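Local coordinates for ABC transporter periplasmic-binding protein YTFQ (Escherichia coli, PDB 2VK2) that binds both alpha- and beta-galactofuranose as the periplasmic solute-binding component of the YtfQRT-YjfF ABC transporter, which takes part in galactofuranose transport, at residues Trp16-Glu20 / Leu247-Met251; Asp200-Ile204 / Gly228-Ile232; Asn242-Thr248 / Thr275-Leu281; Val86-Ser92 / Leu100-Thr106. All coordinates share one frame; numbering follows the deposited sequence. Where two conformers were deposited one is given.

These contacts illustrate how a two-lobed periplasmic binding protein encloses its sugar. Contact 4 pairs two strands of the parallel sheet in one lobe; contact 2 and the strands of contact 3 belong to the other, where strand 243-246 follows helix 230-237. Contact 1 lies between them, its centre about 13 Å from those of contacts 2 and 3 and 15 Å from that of contact 4. Along the chain, residues 16-20 come first, then contact 4, contact 2 and contact 3, which shares Leu247 and Thr248 with contact 1. Contacts 2 and 4, with centres about 25 Å apart, do not touch. Contacts 1, 3 and 4 reach the galactofuranose, so the binding site draws on both lobes.

Contact 1. Residues Trp16-Glu20 / Leu247-Met251; sequences WRAAE and LTPNM. With GZL (beta-D-galactofuranose), chain B.
Trp16 carries this contact, its indole against Leu247 and the sugar. Methyl CD2 of Leu247 lies over the five-membered ring, 3.7 Å from its centroid, and C6 of the galactofuranose approaches the rim of the same face. In the plane of the ring, Trp16 NE1 donates to Leu247 O at 3.0 Å; the bond is bent (142°), with the donor well above the carbonyl plane. Farther along that edge stand Thr248 O and, 4.0 Å from Trp16 CH2, Met251 CG. With CG anti to the backbone N (chi1 -178°), the indole swings off helix 15-31 toward the loop. Glu20, one turn on, puts its CB against the opposite face.

Next to the indole, Arg17 NH2 donates to O4 of the sugar at 3.0 Å, while NH1 forms salt bridges with Glu20 OE1 and Asp90, and NE with Glu13. Gln9 also donates to Glu20 OE1. Behind this shell, Ala19 CB packs on Pro249 CB at 3.9 Å, and a water donates to both Glu20 O and Pro249 O. The indole thus spends its one N-H on the loop and offers the sugar apolar surface, whereas Arg17 supplies polar recognition, its charge probably balanced by the acids around it.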
# COMPACT_ATOMS: atom_id res chain seq x y z
N TRP A 16 7.36 0.22 3.42
CA TRP A 16 6.26 -0.60 3.90
C TRP A 16 6.40 -2.04 3.40
O TRP A 16 6.25 -2.98 4.18
CB TRP A 16 4.89 -0.04 3.50
CG TRP A 16 3.80 -0.88 4.05
CD1 TRP A 16 3.20 -0.75 5.27
CD2 TRP A 16 3.24 -2.05 3.45
NE1 TRP A 16 2.28 -1.75 5.45
CE2 TRP A 16 2.29 -2.57 4.35
CE3 TRP A 16 3.44 -2.72 2.23
CZ2 TRP A 16 1.53 -3.70 4.07
CZ3 TRP A 16 2.69 -3.85 1.95
CH2 TRP A 16 1.75 -4.33 2.87
N ARG A 17 6.67 -2.22 2.11
CA ARG A 17 6.75 -3.58 1.57
C ARG A 17 7.96 -4.33 2.13
O ARG A 17 7.89 -5.52 2.38
CB ARG A 17 6.76 -3.61 0.05
CG ARG A 17 6.60 -5.05 -0.49
CD ARG A 17 6.20 -5.11 -1.96
NE ARG A 17 4.92 -4.45 -2.18
CZ ARG A 17 3.73 -4.98 -1.91
NH1 ARG A 17 3.61 -6.22 -1.45
NH2 ARG A 17 2.65 -4.26 -2.12
N ALA A 18 9.06 -3.61 2.35
CA ALA A 18 10.22 -4.21 3.00
C ALA A 18 9.85 -4.73 4.39
O ALA A 18 10.27 -5.83 4.77
CB ALA A 18 11.36 -3.20 3.10
N ALA A 19 9.06 -3.96 5.13
CA ALA A 19 8.57 -4.39 6.43
C ALA A 19 7.63 -5.58 6.32
O ALA A 19 7.69 -6.50 7.13
CB ALA A 19 7.88 -3.23 7.16
N GLU A 20 6.75 -5.57 5.31
CA GLU A 20 5.85 -6.70 5.09
C GLU A 20 6.63 -8.00 4.86
O GLU A 20 6.27 -9.05 5.40
CB GLU A 20 4.93 -6.45 3.89
CG GLU A 20 3.86 -7.52 3.70
CD GLU A 20 3.23 -7.50 2.32
OE1 GLU A 20 3.97 -7.29 1.33
OE2 GLU A 20 2.00 -7.70 2.23
N LEU A 247 -1.02 1.46 7.92
CA LEU A 247 -1.30 0.17 7.30
C LEU A 247 -0.41 -0.86 7.96
O LEU A 247 0.82 -0.73 7.92
CB LEU A 247 -1.00 0.23 5.81
CG LEU A 247 -1.13 -1.08 5.02
CD1 LEU A 247 -2.58 -1.52 4.96
CD2 LEU A 247 -0.55 -0.91 3.64
N THR A 248 -0.99 -1.89 8.56
CA THR A 248 -0.17 -2.91 9.21
C THR A 248 0.72 -3.62 8.19
O THR A 248 0.25 -4.01 7.13
CB THR A 248 -1.00 -3.96 9.98
OG1 THR A 248 -0.11 -4.88 10.62
CG2 THR A 248 -1.94 -4.72 9.06
N PRO A 249 2.03 -3.76 8.49
CA PRO A 249 2.85 -4.63 7.66
C PRO A 249 2.53 -6.11 7.82
O PRO A 249 2.96 -6.91 7.00
CB PRO A 249 4.28 -4.34 8.15
CG PRO A 249 4.19 -3.08 8.93
CD PRO A 249 2.83 -3.08 9.53
N ASN A 250 1.78 -6.48 8.87
CA ASN A 250 1.49 -7.88 9.13
C ASN A 250 0.29 -8.39 8.34
O ASN A 250 -0.79 -8.66 8.88
CB ASN A 250 1.29 -8.12 10.63
CG ASN A 250 1.31 -9.59 10.99
OD1 ASN A 250 1.50 -10.45 10.12
ND2 ASN A 250 1.11 -9.90 12.26
N MET A 251 0.50 -8.51 7.04
CA MET A 251 -0.47 -9.12 6.14
C MET A 251 -0.32 -10.63 6.12
O MET A 251 -1.30 -11.35 5.94
CB MET A 251 -0.30 -8.55 4.73
CG MET A 251 -0.58 -7.07 4.65
SD MET A 251 -2.33 -6.71 4.78
CE MET A 251 -2.32 -4.92 4.90
C6 GZL B . -0.57 -1.70 0.31
C5 GZL B . 0.12 -1.75 -0.85
C4 GZL B . 1.12 -0.69 -1.28
C3 GZL B . 1.66 0.32 -0.31
C2 GZL B . 2.98 0.42 -0.46
O6 GZL B . -1.45 -2.65 0.63
O5 GZL B . -0.13 -2.74 -1.72
O4 GZL B . 2.30 -1.31 -1.81
O3 GZL B . 0.89 1.04 0.49
C1 GZL B . 3.47 -0.58 -1.43
O2 GZL B . 3.82 1.26 0.16
O1 GZL B . 4.05 0.03 -2.58
O HOH W 1 3.55 -9.58 6.47

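Contact 2. Residues Asp200-Ile204 / Gly228-Ile232; sequences DDMVI and GVPDI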
# COMPACT_ATOMS: atom_id res chain seq x y z
N ASP A 200 3.26 6.78 1.70
CA ASP A 200 4.17 7.69 2.38
C ASP A 200 5.46 7.92 1.61
O ASP A 200 5.94 9.05 1.52
CB ASP A 200 4.57 7.16 3.76
CG ASP A 200 3.43 7.16 4.77
OD1 ASP A 200 2.46 7.93 4.66
OD2 ASP A 200 3.55 6.37 5.72
N ASP A 201 6.04 6.85 1.06
CA ASP A 201 7.33 6.95 0.38
C ASP A 201 7.31 7.98 -0.75
O ASP A 201 8.21 8.80 -0.85
CB ASP A 201 7.80 5.59 -0.15
CG ASP A 201 8.45 4.73 0.93
OD1 ASP A 201 8.02 4.80 2.10
OD2 ASP A 201 9.38 3.97 0.60
N MET A 202 6.27 7.95 -1.58
CA MET A 202 6.13 8.94 -2.65
C MET A 202 6.06 10.36 -2.09
O MET A 202 6.65 11.27 -2.65
CB MET A 202 4.91 8.65 -3.52
CG MET A 202 5.12 7.50 -4.48
SD MET A 202 3.74 7.26 -5.62
CE MET A 202 2.38 7.02 -4.48
N VAL A 203 5.34 10.53 -0.98
CA VAL A 203 5.21 11.85 -0.36
C VAL A 203 6.51 12.31 0.30
O VAL A 203 6.78 13.51 0.37
CB VAL A 203 4.02 11.92 0.64
CG1 VAL A 203 4.51 12.00 2.08
CG2 VAL A 203 3.13 13.11 0.32
N ILE A 204 7.32 11.37 0.77
CA ILE A 204 8.63 11.70 1.34
C ILE A 204 9.56 12.22 0.24
O ILE A 204 10.31 13.17 0.46
CB ILE A 204 9.24 10.49 2.09
CG1 ILE A 204 8.43 10.21 3.36
CG2 ILE A 204 10.69 10.76 2.46
CD1 ILE A 204 8.66 8.85 3.96
N GLY A 228 2.09 4.72 7.18
CA GLY A 228 2.65 4.87 8.52
C GLY A 228 4.03 4.27 8.63
O GLY A 228 4.33 3.56 9.58
N VAL A 229 4.90 4.56 7.65
CA VAL A 229 6.29 4.14 7.74
C VAL A 229 7.01 5.07 8.72
O VAL A 229 6.61 6.22 8.89
CB VAL A 229 7.01 4.13 6.36
CG1 VAL A 229 6.27 3.23 5.39
CG2 VAL A 229 7.14 5.53 5.80
N PRO A 230 8.07 4.56 9.38
CA PRO A 230 8.80 5.39 10.35
C PRO A 230 9.14 6.79 9.84
O PRO A 230 8.98 7.77 10.59
CB PRO A 230 10.08 4.59 10.60
CG PRO A 230 9.69 3.18 10.38
CD PRO A 230 8.64 3.20 9.30
N ASP A 231 9.57 6.90 8.59
CA ASP A 231 10.02 8.18 8.06
C ASP A 231 8.92 9.22 7.89
O ASP A 231 9.22 10.41 7.88
CB ASP A 231 10.79 7.98 6.74
CG ASP A 231 12.19 7.44 6.95
OD1 ASP A 231 12.63 7.33 8.12
OD2 ASP A 231 12.87 7.14 5.95
N ILE A 232 7.65 8.81 7.79
CA ILE A 232 6.58 9.81 7.76
C ILE A 232 6.39 10.43 9.15
O ILE A 232 6.11 11.61 9.26
CB ILE A 232 5.24 9.26 7.20
CG1 ILE A 232 4.39 10.42 6.65
CG2 ILE A 232 4.46 8.51 8.27
CD1 ILE A 232 5.02 11.15 5.48
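Helices 200-212 and 230-237 meet at their N-terminal ends, Asp200 and Ile232 forming the closest backbone approach with CA atoms 6.3 Å apart. From the first turn of its helix the Asp200 carboxylate reaches the other segment, where OD2 takes two successive N-H groups. Val229 N comes nearly along the C-O axis at 3.0 Å in a straight bond (160°), while the bond from Gly228 N to the same oxygen, 2.6 Å, is strongly bent and weak. The other oxygen, OD1, is hydrogen-bonded to the hydroxyls of Ser225 and Ser244. Gly228 has a positive phi, which by itself favours glycine, and Val229 then takes the N-cap position.

Ile232 lies across Asp200 at about a right angle, its CG2 3.5 Å from OD2. Its CG1, anti to the backbone N (chi1 -156°), carries CD1 on to Val203 CG1, 3.5 Å away. Ile204 reaches over the second helix, its CD1 3.6 Å from Asp231 CB, and Val229 CG2 packs on Asp200 CB at 3.7 Å. An asparagine here in place of Asp200, with an NH2 for one oxygen, would probably leave either the two N-H groups or the two serines short of an acceptor.

Gly228 directly follows Asp227, a sugar-binding residue, so Asp200 is placed as a second-shell residue that probably steadies the adjoining backbone; its negative charge is probably eased by the N-H groups at the start of helix 230-237.

Contact 3. Residues Asn242-Thr248 / Thr275-Leu281; sequences NASVELT and TKSTLYL. With GZL (beta-D-galactofuranose), chain B.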
# COMPACT_ATOMS: atom_id res chain seq x y z
N ASN A 242 1.86 16.20 7.30
CA ASN A 242 0.65 16.52 8.06
C ASN A 242 -0.23 15.35 8.47
O ASN A 242 -0.78 15.36 9.57
CB ASN A 242 -0.21 17.53 7.30
CG ASN A 242 0.53 18.80 7.03
OD1 ASN A 242 0.60 19.70 7.87
ND2 ASN A 242 1.12 18.89 5.86
N ALA A 243 -0.41 14.37 7.59
CA ALA A 243 -1.38 13.30 7.84
C ALA A 243 -0.97 12.00 7.18
O ALA A 243 -0.54 11.99 6.03
CB ALA A 243 -2.76 13.73 7.35
N SER A 244 -1.08 10.90 7.91
CA SER A 244 -0.84 9.57 7.34
C SER A 244 -1.75 8.52 7.96
O SER A 244 -2.00 8.53 9.16
CB SER A 244 0.62 9.16 7.54
OG SER A 244 0.86 7.87 6.99
N VAL A 245 -2.20 7.59 7.12
CA VAL A 245 -3.03 6.48 7.57
C VAL A 245 -2.15 5.25 7.75
O VAL A 245 -1.45 4.84 6.82
CB VAL A 245 -4.15 6.18 6.56
CG1 VAL A 245 -4.94 4.95 6.99
CG2 VAL A 245 -5.07 7.38 6.43
N GLU A 246 -2.20 4.65 8.94
CA GLU A 246 -1.41 3.46 9.23
C GLU A 246 -1.94 2.24 8.48
O GLU A 246 -3.15 2.01 8.43
CB GLU A 246 -1.44 3.16 10.72
CG GLU A 246 -0.60 1.97 11.14
CD GLU A 246 -0.88 1.53 12.56
OE1 GLU A 246 -0.08 1.87 13.45
OE2 GLU A 246 -1.90 0.84 12.78
N LEU A 247 -1.02 1.46 7.92
CA LEU A 247 -1.30 0.17 7.30
C LEU A 247 -0.41 -0.86 7.96
O LEU A 247 0.82 -0.73 7.92
CB LEU A 247 -1.00 0.23 5.81
CG LEU A 247 -1.13 -1.08 5.02
CD1 LEU A 247 -2.58 -1.52 4.96
CD2 LEU A 247 -0.55 -0.91 3.64
N THR A 248 -0.99 -1.89 8.56
CA THR A 248 -0.17 -2.91 9.21
C THR A 248 0.72 -3.62 8.19
O THR A 248 0.25 -4.01 7.13
CB THR A 248 -1.00 -3.96 9.98
OG1 THR A 248 -0.11 -4.88 10.62
CG2 THR A 248 -1.94 -4.72 9.06
N THR A 275 -7.84 -5.57 7.53
CA THR A 275 -7.00 -5.03 8.60
C THR A 275 -7.51 -3.63 8.96
O THR A 275 -8.29 -3.04 8.21
CB THR A 275 -5.53 -4.96 8.17
OG1 THR A 275 -5.40 -4.10 7.03
CG2 THR A 275 -5.01 -6.35 7.81
N LYS A 276 -7.08 -3.11 10.10
CA LYS A 276 -7.58 -1.85 10.64
C LYS A 276 -6.80 -0.64 10.10
O LYS A 276 -5.58 -0.66 10.04
CB LYS A 276 -7.50 -1.86 12.17
CG LYS A 276 -8.01 -0.58 12.84
CD LYS A 276 -8.03 -0.69 14.37
CE LYS A 276 -9.13 -1.63 14.87
NZ LYS A 276 -10.49 -1.23 14.40
N SER A 277 -7.54 0.41 9.73
CA SER A 277 -6.96 1.67 9.27
C SER A 277 -7.19 2.78 10.29
O SER A 277 -8.31 2.96 10.76
CB SER A 277 -7.58 2.09 7.94
OG SER A 277 -7.37 1.11 6.94
N THR A 278 -6.14 3.54 10.60
CA THR A 278 -6.22 4.64 11.56
C THR A 278 -5.45 5.85 11.04
O THR A 278 -4.30 5.72 10.62
CB THR A 278 -5.63 4.23 12.92
OG1 THR A 278 -6.23 3.01 13.35
CG2 THR A 278 -5.88 5.32 13.96
N LEU A 279 -6.09 7.02 11.09
CA LEU A 279 -5.44 8.28 10.73
C LEU A 279 -4.55 8.75 11.88
O LEU A 279 -4.97 8.78 13.03
CB LEU A 279 -6.49 9.36 10.44
CG LEU A 279 -5.96 10.74 10.07
CD1 LEU A 279 -5.33 10.71 8.69
CD2 LEU A 279 -7.09 11.76 10.12
N TYR A 280 -3.32 9.12 11.54
CA TYR A 280 -2.38 9.68 12.51
C TYR A 280 -1.89 11.05 12.05
O TYR A 280 -1.59 11.26 10.87
CB TYR A 280 -1.21 8.73 12.73
CG TYR A 280 -1.60 7.51 13.54
CD1 TYR A 280 -1.91 7.62 14.89
CD2 TYR A 280 -1.67 6.25 12.95
CE1 TYR A 280 -2.28 6.51 15.63
CE2 TYR A 280 -2.04 5.14 13.69
CZ TYR A 280 -2.34 5.27 15.03
OH TYR A 280 -2.70 4.17 15.77
N LEU A 281 -1.82 11.97 13.00
CA LEU A 281 -1.39 13.34 12.78
C LEU A 281 -0.16 13.61 13.65
O LEU A 281 0.20 12.77 14.47
CB LEU A 281 -2.54 14.30 13.12
CG LEU A 281 -3.86 14.01 12.40
CD1 LEU A 281 -4.95 14.96 12.88
CD2 LEU A 281 -3.71 14.11 10.89
C6 GZL B . -0.57 -1.70 0.31
C5 GZL B . 0.12 -1.75 -0.85
C4 GZL B . 1.12 -0.69 -1.28
C3 GZL B . 1.66 0.32 -0.31
C2 GZL B . 2.98 0.42 -0.46
O6 GZL B . -1.45 -2.65 0.63
O5 GZL B . -0.13 -2.74 -1.72
O4 GZL B . 2.30 -1.31 -1.81
O3 GZL B . 0.89 1.04 0.49
C1 GZL B . 3.47 -0.58 -1.43
O2 GZL B . 3.82 1.26 0.16
O1 GZL B . 4.05 0.03 -2.58
O HOH W 2 -4.74 0.80 6.57
O HOH W 3 -4.36 1.22 11.74
O HOH W 4 -2.05 1.62 15.56
O HOH W 5 -3.45 -1.79 11.42
O HOH W 6 -4.22 -1.69 7.97
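Glu246 lays its CB against the edge of the Tyr280 ring, 3.6 Å from CE2 and near the ring plane, with carboxylate and ring turned 53° apart; Thr278 CG2 lies over the rim of one ring face. CG anti to the backbone N (chi1 -177°) sends the Glu246 chain on, extended, past that edge. Glu246 and Tyr280 belong to the antiparallel pair that finishes the mixed sheet of this lobe: strand 243-246 lies next to the parallel strand 222-225, and strand 278-280 runs the other way at the margin.

Ser244 and Tyr280 form a hydrogen-bonded pair, Ser244 N to Tyr280 O at 3.0 Å and Tyr280 N to Ser244 O at 2.8 Å. Next comes the non-hydrogen-bonded pair of Val245 and Leu279, then a further bond from Glu246 N to Thr278 O at 2.9 Å. Ser244, Glu246, Thr278 and Tyr280 share one face, on which Ser244 OG turns to Asp200. On the other face Val245 CG2 meets Leu279 CD1 at about a right angle, 4.0 Å apart.

Beyond Glu246 waters take over. One accepts from Ser277 OG and donates to Glu246 O; another accepts from Thr248 N and donates to Lys276 O. Glu246 OE2 shares a water with Thr278 OG1 and Lys276 O, while the ion pair of OE1 with Lys292 is long and weak. The segments here run toward the other lobe, as in the hinge of type I periplasmic binding proteins, and Thr275 pairs through its backbone with Thr106. Where the segments diverge, Thr248 and Thr275 still meet by their methyls, Thr248 CG2 lying 3.7 Å from Thr275 CG2.

Contact 4. Residues Val86-Ser92 / Leu100-Thr106; sequences VFLLDRS and LYMTTVT. With GZL (beta-D-galactofuranose), chain B.
Leu88 drives a methyl onto Tyr101: CD1 stands over the middle of the ring, 3.8 Å from its centroid and only 11° off the normal. CG anti to the carbonyl carbon (chi1 -57°) and CD1 extended beyond it (chi2 179°) bring the methyl there, and the same CD1 also rests 3.6 Å from Thr104 OG1. On the other face of the sheet Phe87 and Met102 run side by side, Met102 CB lying over the rim of the phenyl face while Thr103 CG2 fills the notch at its edge. Thr104 CG2 fits against Ser92, 3.5 Å from OG.

Between these two layers of side chains, strands 86-89 and 103-106 are parallel neighbours in the six-stranded sheet of their lobe, joined by a loop without a helix and sewn by four straight backbone bonds: Met102 N to Val86 O, Leu88 N to Thr103 O, Val105 N to Leu88 O and Asp90 N to Val105 O.

Past strand 86-89, Asp90 O accepts from sugar O6 at 2.8 Å and Asp90 OD1 from sugar O5 at 2.7 Å. Arg91, extended from CG to NE, presents its guanidinium edge to the sugar: NE donates to O5 at 2.9 Å and NH2 to O4 at 3.0 Å, while NH1 is hydrogen-bonded to Val67 O. Replacing Arg91 by a leucine would probably leave O5 and O4 without these donors and Val67 O without its mate.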
# COMPACT_ATOMS: atom_id res chain seq x y z
N VAL A 86 -4.45 -20.65 -2.48
CA VAL A 86 -3.82 -19.36 -2.76
C VAL A 86 -4.41 -18.30 -1.84
O VAL A 86 -5.63 -18.22 -1.67
CB VAL A 86 -4.02 -18.95 -4.23
CG1 VAL A 86 -3.54 -17.52 -4.47
CG2 VAL A 86 -3.28 -19.92 -5.14
N PHE A 87 -3.53 -17.49 -1.25
CA PHE A 87 -3.92 -16.39 -0.38
C PHE A 87 -3.36 -15.11 -0.95
O PHE A 87 -2.18 -15.04 -1.29
CB PHE A 87 -3.37 -16.63 1.03
CG PHE A 87 -3.84 -17.92 1.66
CD1 PHE A 87 -4.84 -17.92 2.62
CD2 PHE A 87 -3.28 -19.13 1.28
CE1 PHE A 87 -5.28 -19.11 3.18
CE2 PHE A 87 -3.71 -20.32 1.84
CZ PHE A 87 -4.71 -20.31 2.79
N LEU A 88 -4.21 -14.10 -1.09
CA LEU A 88 -3.79 -12.81 -1.62
C LEU A 88 -3.47 -11.86 -0.47
O LEU A 88 -4.23 -11.79 0.49
CB LEU A 88 -4.87 -12.22 -2.53
CG LEU A 88 -5.30 -13.11 -3.69
CD1 LEU A 88 -6.40 -12.43 -4.49
CD2 LEU A 88 -4.13 -13.47 -4.59
N LEU A 89 -2.34 -11.17 -0.59
CA LEU A 89 -1.88 -10.20 0.46
C LEU A 89 -1.78 -8.82 -0.13
O LEU A 89 -1.17 -8.61 -1.14
CB LEU A 89 -0.51 -10.64 1.00
CG LEU A 89 -0.43 -11.82 1.99
CD1 LEU A 89 -1.04 -13.15 1.49
CD2 LEU A 89 1.04 -11.98 2.38
N ASP A 90 -2.42 -7.91 0.60
CA ASP A 90 -2.23 -6.44 0.51
C ASP A 90 -2.70 -5.73 -0.77
O ASP A 90 -2.96 -4.57 -0.74
CB ASP A 90 -0.78 -6.04 0.93
CG ASP A 90 0.24 -6.11 -0.18
OD1 ASP A 90 0.14 -5.40 -1.15
OD2 ASP A 90 1.22 -6.85 -0.03
N ARG A 91 -2.85 -6.48 -1.85
CA ARG A 91 -3.61 -6.02 -3.06
C ARG A 91 -4.61 -7.10 -3.47
O ARG A 91 -4.45 -8.22 -3.13
CB ARG A 91 -2.67 -5.71 -4.22
CG ARG A 91 -1.60 -4.62 -3.84
CD ARG A 91 -0.83 -4.16 -5.04
NE ARG A 91 0.23 -3.19 -4.57
CZ ARG A 91 1.26 -2.80 -5.28
NH1 ARG A 91 1.43 -3.12 -6.54
NH2 ARG A 91 2.19 -2.04 -4.73
N SER A 92 -5.59 -6.63 -4.23
CA SER A 92 -6.69 -7.48 -4.65
C SER A 92 -6.66 -7.73 -6.15
O SER A 92 -5.96 -7.05 -6.90
CB SER A 92 -8.02 -6.83 -4.27
OG SER A 92 -8.16 -6.72 -2.86
N LEU A 100 -11.17 -18.91 -7.11
CA LEU A 100 -9.77 -19.02 -7.55
C LEU A 100 -8.75 -18.67 -6.46
O LEU A 100 -7.55 -18.82 -6.68
CB LEU A 100 -9.53 -18.16 -8.79
CG LEU A 100 -10.16 -18.67 -10.09
CD1 LEU A 100 -10.01 -17.64 -11.19
CD2 LEU A 100 -9.54 -20.00 -10.51
N TYR A 101 -9.21 -18.21 -5.31
CA TYR A 101 -8.32 -17.95 -4.18
C TYR A 101 -9.10 -18.07 -2.88
O TYR A 101 -10.33 -18.01 -2.88
CB TYR A 101 -7.69 -16.56 -4.29
CG TYR A 101 -8.69 -15.43 -4.24
CD1 TYR A 101 -9.02 -14.83 -3.03
CD2 TYR A 101 -9.31 -14.97 -5.39
CE1 TYR A 101 -9.94 -13.81 -2.96
CE2 TYR A 101 -10.24 -13.94 -5.34
CZ TYR A 101 -10.54 -13.37 -4.11
OH TYR A 101 -11.45 -12.34 -4.03
N MET A 102 -8.38 -18.24 -1.77
CA MET A 102 -9.00 -18.48 -0.47
C MET A 102 -9.52 -17.19 0.15
O MET A 102 -10.70 -17.09 0.50
CB MET A 102 -7.98 -19.12 0.48
CG MET A 102 -7.48 -20.47 0.01
SD MET A 102 -8.71 -21.77 0.21
CE MET A 102 -8.50 -22.12 1.96
N THR A 103 -8.64 -16.21 0.30
CA THR A 103 -9.00 -14.93 0.89
C THR A 103 -8.03 -13.87 0.42
O THR A 103 -6.96 -14.18 -0.12
CB THR A 103 -8.97 -15.00 2.44
OG1 THR A 103 -9.58 -13.82 2.99
CG2 THR A 103 -7.55 -15.12 2.96
N THR A 104 -8.43 -12.61 0.59
CA THR A 104 -7.53 -11.47 0.44
C THR A 104 -7.37 -10.82 1.81
O THR A 104 -8.36 -10.43 2.43
CB THR A 104 -8.09 -10.42 -0.54
OG1 THR A 104 -8.40 -11.05 -1.79
CG2 THR A 104 -7.07 -9.31 -0.79
N VAL A 105 -6.13 -10.74 2.28
CA VAL A 105 -5.82 -10.00 3.50
C VAL A 105 -5.39 -8.61 3.09
O VAL A 105 -4.42 -8.45 2.35
CB VAL A 105 -4.69 -10.66 4.31
CG1 VAL A 105 -4.46 -9.90 5.61
CG2 VAL A 105 -5.02 -12.12 4.59
N THR A 106 -6.12 -7.59 3.54
CA THR A 106 -5.91 -6.25 3.02
C THR A 106 -6.60 -5.22 3.90
O THR A 106 -7.52 -5.55 4.64
CB THR A 106 -6.47 -6.15 1.57
OG1 THR A 106 -6.24 -4.84 1.03
CG2 THR A 106 -7.96 -6.46 1.53
C6 GZL B . -0.57 -1.70 0.31
C5 GZL B . 0.12 -1.75 -0.85
C4 GZL B . 1.12 -0.69 -1.28
C3 GZL B . 1.66 0.32 -0.31
C2 GZL B . 2.98 0.42 -0.46
O6 GZL B . -1.45 -2.65 0.63
O5 GZL B . -0.13 -2.74 -1.72
O4 GZL B . 2.30 -1.31 -1.81
O3 GZL B . 0.89 1.04 0.49
C1 GZL B . 3.47 -0.58 -1.43
O2 GZL B . 3.82 1.26 0.16
O1 GZL B . 4.05 0.03 -2.58
O HOH W 7 -4.09 -3.11 1.81
O HOH W 8 -6.59 -4.88 -1.75